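Local coordinates for N-terminal cyanobactin protease (Planktothrix agardhii NIES-596, PDB 4H6W), which probably acts as a subtilisin-like serine protease in the maturation of cyanobactin peptides, this chain being its protease domain, at residues I143-T157 against V167-A179. Sequence-based numbering, arbitrary orientation.
Sequences IQLCQENNVLLIAAT and VPASLPTVLAVGA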
loop_
_atom_site.group_PDB
_atom_site.type_symbol
_atom_site.label_atom_id
_atom_site.label_comp_id
_atom_site.label_asym_id
_atom_site.label_seq_id
_atom_site.Cartn_x
_atom_site.Cartn_y
_atom_site.Cartn_z
ATOM N N ILE A 143 14.378 2.177 6.699
ATOM C CA ILE A 143 13.383 3.233 6.826
ATOM C C ILE A 143 14.068 4.610 6.855
ATOM O O ILE A 143 13.555 5.590 6.295
ATOM C CB ILE A 143 12.522 3.030 8.096
ATOM C CG1 ILE A 143 11.922 1.608 8.154
ATOM C CG2 ILE A 143 11.457 4.117 8.220
ATOM C CD1 ILE A 143 11.092 1.206 6.940
ATOM N N GLN A 144 15.230 4.680 7.501
ATOM C CA GLN A 144 16.046 5.891 7.479
ATOM C C GLN A 144 16.496 6.255 6.071
ATOM O O GLN A 144 16.484 7.428 5.700
ATOM C CB GLN A 144 17.262 5.742 8.386
ATOM C CG GLN A 144 16.918 5.826 9.863
ATOM C CD GLN A 144 18.115 5.575 10.768
ATOM O OE1 GLN A 144 19.274 5.652 10.343
ATOM N NE2 GLN A 144 17.834 5.280 12.029
ATOM N N LEU A 145 16.892 5.246 5.298
ATOM C CA LEU A 145 17.274 5.440 3.906
ATOM C C LEU A 145 16.123 6.068 3.110
ATOM O O LEU A 145 16.341 7.002 2.330
ATOM C CB LEU A 145 17.714 4.118 3.270
ATOM C CG LEU A 145 18.254 4.189 1.835
ATOM C CD1 LEU A 145 19.655 4.780 1.818
ATOM C CD2 LEU A 145 18.245 2.829 1.168
ATOM N N CYS A 146 14.907 5.571 3.336
ATOM C CA CYS A 146 13.707 6.106 2.678
ATOM C C CYS A 146 13.451 7.559 3.040
ATOM O O CYS A 146 13.107 8.364 2.171
ATOM C CB CYS A 146 12.469 5.286 3.056
ATOM S SG CYS A 146 12.472 3.602 2.433
ATOM N N GLN A 147 13.587 7.877 4.331
ATOM C CA GLN A 147 13.437 9.255 4.808
ATOM C C GLN A 147 14.396 10.176 4.074
ATOM O O GLN A 147 14.007 11.238 3.609
ATOM C CB GLN A 147 13.688 9.352 6.312
ATOM C CG GLN A 147 13.656 10.770 6.861
ATOM C CD GLN A 147 12.259 11.369 6.865
ATOM O OE1 GLN A 147 11.264 10.659 7.081
ATOM N NE2 GLN A 147 12.172 12.677 6.632
ATOM N N GLU A 148 15.648 9.744 3.958
ATOM C CA GLU A 148 16.690 10.553 3.331
ATOM C C GLU A 148 16.499 10.752 1.832
ATOM O O GLU A 148 16.991 11.734 1.269
ATOM C CB GLU A 148 18.071 9.972 3.628
ATOM C CG GLU A 148 18.445 10.063 5.102
ATOM C CD GLU A 148 19.665 9.234 5.480
ATOM O OE1 GLU A 148 20.067 8.327 4.705
ATOM O OE2 GLU A 148 20.222 9.488 6.573
ATOM N N ASN A 149 15.801 9.826 1.184
ATOM C CA ASN A 149 15.650 9.871 -0.277
ATOM C C ASN A 149 14.233 10.223 -0.705
ATOM O O ASN A 149 13.898 10.132 -1.886
ATOM C CB ASN A 149 16.067 8.538 -0.910
ATOM C CG ASN A 149 17.572 8.349 -0.952
ATOM O OD1 ASN A 149 18.188 8.449 -2.016
ATOM N ND2 ASN A 149 18.175 8.062 0.202
ATOM N N ASN A 150 13.409 10.614 0.269
ATOM C CA ASN A 150 11.990 10.907 0.061
ATOM C C ASN A 150 11.232 9.785 -0.658
ATOM O O ASN A 150 10.571 10.018 -1.676
ATOM C CB ASN A 150 11.799 12.244 -0.663
ATOM C CG ASN A 150 10.417 12.829 -0.444
ATOM O OD1 ASN A 150 9.540 12.193 0.164
ATOM N ND2 ASN A 150 10.203 14.045 -0.949
ATOM N N VAL A 151 11.354 8.569 -0.129
ATOM C CA VAL A 151 10.579 7.417 -0.594
ATOM C C VAL A 151 9.561 7.101 0.485
ATOM O O VAL A 151 9.921 7.010 1.652
ATOM C CB VAL A 151 11.473 6.177 -0.811
ATOM C CG1 VAL A 151 10.655 4.979 -1.257
ATOM C CG2 VAL A 151 12.571 6.482 -1.811
ATOM N N LEU A 152 8.294 6.940 0.093
ATOM C CA LEU A 152 7.224 6.576 1.040
ATOM C C LEU A 152 7.016 5.065 1.185
ATOM O O LEU A 152 6.683 4.382 0.220
ATOM C CB LEU A 152 5.906 7.228 0.634
ATOM C CG LEU A 152 4.657 6.949 1.484
ATOM C CD1 LEU A 152 4.831 7.367 2.949
ATOM C CD2 LEU A 152 3.478 7.659 0.831
ATOM N N LEU A 153 7.217 4.552 2.391
ATOM C CA LEU A 153 6.959 3.147 2.670
ATOM C C LEU A 153 5.569 2.997 3.291
ATOM O O LEU A 153 5.241 3.681 4.273
ATOM C CB LEU A 153 8.035 2.555 3.588
ATOM C CG LEU A 153 8.043 1.024 3.520
ATOM C CD1 LEU A 153 9.447 0.466 3.412
ATOM C CD2 LEU A 153 7.280 0.406 4.673
ATOM N N ILE A 154 4.774 2.095 2.715
ATOM C CA ILE A 154 3.374 1.900 3.081
ATOM C C ILE A 154 3.193 0.430 3.435
ATOM O O ILE A 154 3.458 -0.451 2.617
ATOM C CB ILE A 154 2.443 2.285 1.897
ATOM C CG1 ILE A 154 2.712 3.739 1.466
ATOM C CG2 ILE A 154 0.966 2.066 2.231
ATOM C CD1 ILE A 154 1.891 4.193 0.274
ATOM N N ALA A 155 2.746 0.150 4.649
ATOM C CA ALA A 155 2.711 -1.226 5.102
ATOM C C ALA A 155 1.435 -1.581 5.839
ATOM O O ALA A 155 0.841 -0.727 6.537
ATOM C CB ALA A 155 3.914 -1.514 5.977
ATOM N N ALA A 156 1.045 -2.850 5.694
ATOM C CA ALA A 156 -0.094 -3.447 6.400
ATOM C C ALA A 156 0.057 -3.474 7.924
ATOM O O ALA A 156 1.093 -3.877 8.446
ATOM C CB ALA A 156 -0.327 -4.859 5.882
ATOM N N THR A 157 -0.988 -3.069 8.636
ATOM C CA THR A 157 -0.987 -3.126 10.103
ATOM C C THR A 157 -1.030 -4.570 10.639
ATOM O O THR A 157 -0.550 -4.842 11.743
ATOM C CB THR A 157 -2.181 -2.346 10.703
ATOM O OG1 THR A 157 -3.414 -2.912 10.241
ATOM C CG2 THR A 157 -2.124 -0.861 10.322
ATOM N N VAL A 167 6.061 -4.814 12.288
ATOM C CA VAL A 167 7.063 -4.029 11.590
ATOM C C VAL A 167 7.007 -4.449 10.140
ATOM O O VAL A 167 6.785 -5.632 9.865
ATOM C CB VAL A 167 8.486 -4.174 12.175
ATOM C CG1 VAL A 167 8.553 -3.487 13.533
ATOM C CG2 VAL A 167 8.910 -5.637 12.274
ATOM N N PRO A 168 7.211 -3.493 9.206
ATOM C CA PRO A 168 7.613 -2.104 9.463
ATOM C C PRO A 168 6.466 -1.112 9.684
ATOM O O PRO A 168 6.722 0.084 9.875
ATOM C CB PRO A 168 8.352 -1.734 8.187
ATOM C CG PRO A 168 7.614 -2.489 7.125
ATOM C CD PRO A 168 7.149 -3.779 7.758
ATOM N N ALA A 169 5.222 -1.577 9.670
ATOM C CA ALA A 169 4.094 -0.637 9.736
ATOM C C ALA A 169 4.136 0.283 10.965
ATOM O O ALA A 169 3.631 1.395 10.907
ATOM C CB ALA A 169 2.755 -1.364 9.642
ATOM N N SER A 170 4.744 -0.173 12.058
ATOM C CA SER A 170 4.718 0.577 13.327
ATOM C C SER A 170 5.891 1.537 13.490
ATOM O O SER A 170 5.945 2.307 14.453
ATOM C CB SER A 170 4.654 -0.369 14.532
ATOM O OG SER A 170 5.801 -1.204 14.600
ATOM N N LEU A 171 6.816 1.494 12.537
ATOM C CA LEU A 171 8.023 2.306 12.558
ATOM C C LEU A 171 7.773 3.750 12.111
ATOM O O LEU A 171 6.989 3.997 11.189
ATOM C CB LEU A 171 9.079 1.655 11.662
ATOM C CG LEU A 171 9.533 0.256 12.098
ATOM C CD1 LEU A 171 10.693 -0.206 11.250
ATOM C CD2 LEU A 171 9.946 0.278 13.557
ATOM N N PRO A 172 8.454 4.713 12.755
ATOM C CA PRO A 172 8.294 6.132 12.418
ATOM C C PRO A 172 8.533 6.433 10.937
ATOM O O PRO A 172 9.431 5.849 10.308
ATOM C CB PRO A 172 9.361 6.821 13.281
ATOM C CG PRO A 172 9.601 5.877 14.422
ATOM C CD PRO A 172 9.440 4.506 13.838
ATOM N N THR A 173 7.713 7.341 10.406
ATOM C CA THR A 173 7.731 7.799 9.004
ATOM C C THR A 173 7.071 6.817 8.008
ATOM O O THR A 173 6.912 7.125 6.819
ATOM C CB THR A 173 9.137 8.263 8.519
ATOM O OG1 THR A 173 9.954 7.118 8.232
ATOM C CG2 THR A 173 9.823 9.175 9.561
ATOM N N VAL A 174 6.671 5.650 8.502
ATOM C CA VAL A 174 5.937 4.700 7.679
ATOM C C VAL A 174 4.458 5.060 7.657
ATOM O O VAL A 174 3.913 5.577 8.656
ATOM C CB VAL A 174 6.133 3.264 8.193
ATOM C CG1 VAL A 174 5.241 2.284 7.436
ATOM C CG2 VAL A 174 7.605 2.883 8.066
ATOM N N LEU A 175 3.807 4.812 6.520
ATOM C CA LEU A 175 2.354 4.933 6.463
ATOM C C LEU A 175 1.736 3.548 6.697
ATOM O O LEU A 175 1.964 2.601 5.927
ATOM C CB LEU A 175 1.903 5.563 5.143
ATOM C CG LEU A 175 0.400 5.718 4.845
ATOM C CD1 LEU A 175 -0.321 6.418 5.974
ATOM C CD2 LEU A 175 0.155 6.477 3.550
ATOM N N ALA A 176 0.986 3.426 7.788
ATOM C CA ALA A 176 0.371 2.158 8.164
ATOM C C ALA A 176 -1.051 2.106 7.610
ATOM O O ALA A 176 -1.716 3.135 7.534
ATOM C CB ALA A 176 0.365 2.008 9.678
ATOM N N VAL A 177 -1.513 0.917 7.226
ATOM C CA VAL A 177 -2.836 0.780 6.607
ATOM C C VAL A 177 -3.627 -0.409 7.159
ATOM O O VAL A 177 -3.202 -1.567 7.021
ATOM C CB VAL A 177 -2.741 0.659 5.067
ATOM C CG1 VAL A 177 -4.128 0.462 4.464
ATOM C CG2 VAL A 177 -2.067 1.891 4.482
ATOM N N GLY A 178 -4.767 -0.108 7.791
ATOM C CA GLY A 178 -5.693 -1.133 8.263
ATOM C C GLY A 178 -6.832 -1.334 7.272
ATOM O O GLY A 178 -6.897 -0.659 6.223
ATOM N N ALA A 179 -7.743 -2.248 7.609
ATOM C CA ALA A 179 -8.861 -2.608 6.724
ATOM C C ALA A 179 -10.243 -2.197 7.227
ATOM O O ALA A 179 -10.541 -2.290 8.409
ATOM C CB ALA A 179 -8.837 -4.096 6.416
HETATM O O HOH W 1 10.827 6.604 5.863
HETATM O O HOH W 2 8.364 5.829 4.778
HETATM O O HOH W 3 3.944 -4.172 8.510
#
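Strands 152-156 and 175-179 run parallel, pairing Ile154 with Leu175, Ala155 with Ala176 and Ala156 with Val177 in the central parallel sheet of the subtilisin fold. The ladder runs from Leu175 N, 2.9 Å from Leu153 O, through the bonds that Ala155 makes to Leu175 O and Val177 N, to Thr157 N on Val177 O. That last donor stands 49° out of the carbonyl plane, as strand 152-156 gives way to loop. On the face with Ile154 and Val177, their CG2 methyls meet at 3.8 Å, while the side chains of Leu175 and Ile154 run alongside each other, Ile154 CG1 against Leu175 CB; helices 250-259 and 223-243 cover this side. On the other face, the turn 168-171, entered through a cis peptide bond before Pro168, packs on the strand. Pro168 CG sits 3.8 Å from Leu153 CD2, and the CB atoms of Ala155 and Ala169 touch. Leu153 also lies alongside Val174, whose CG1, anti to its own nitrogen (chi1 173°), reaches Leu153 CD2. From helix 137-148, Ile143 enters the same cluster: CG1 meets Leu171 CD1 at 3.8 Å, CD1 reaches Val174 CG2, and CG2 comes to Thr173 OG1. With alanine in place of Ile143, Leu171 CD1 and Val174 CG2 would probably lose their apolar cover from the helix. One water joins Ile143 O to Thr173 OG1, and a second accepts from Leu153 N and donates to Thr173 O, tying the second turn, 171-174, to helix and strand. Ala156, the last residue of its strand, places its side chain about 5 Å from that of Ser224, the predicted nucleophile. At this end, a third water donates to Ala156 O at 2.9 Å and accepts from Ala169 N.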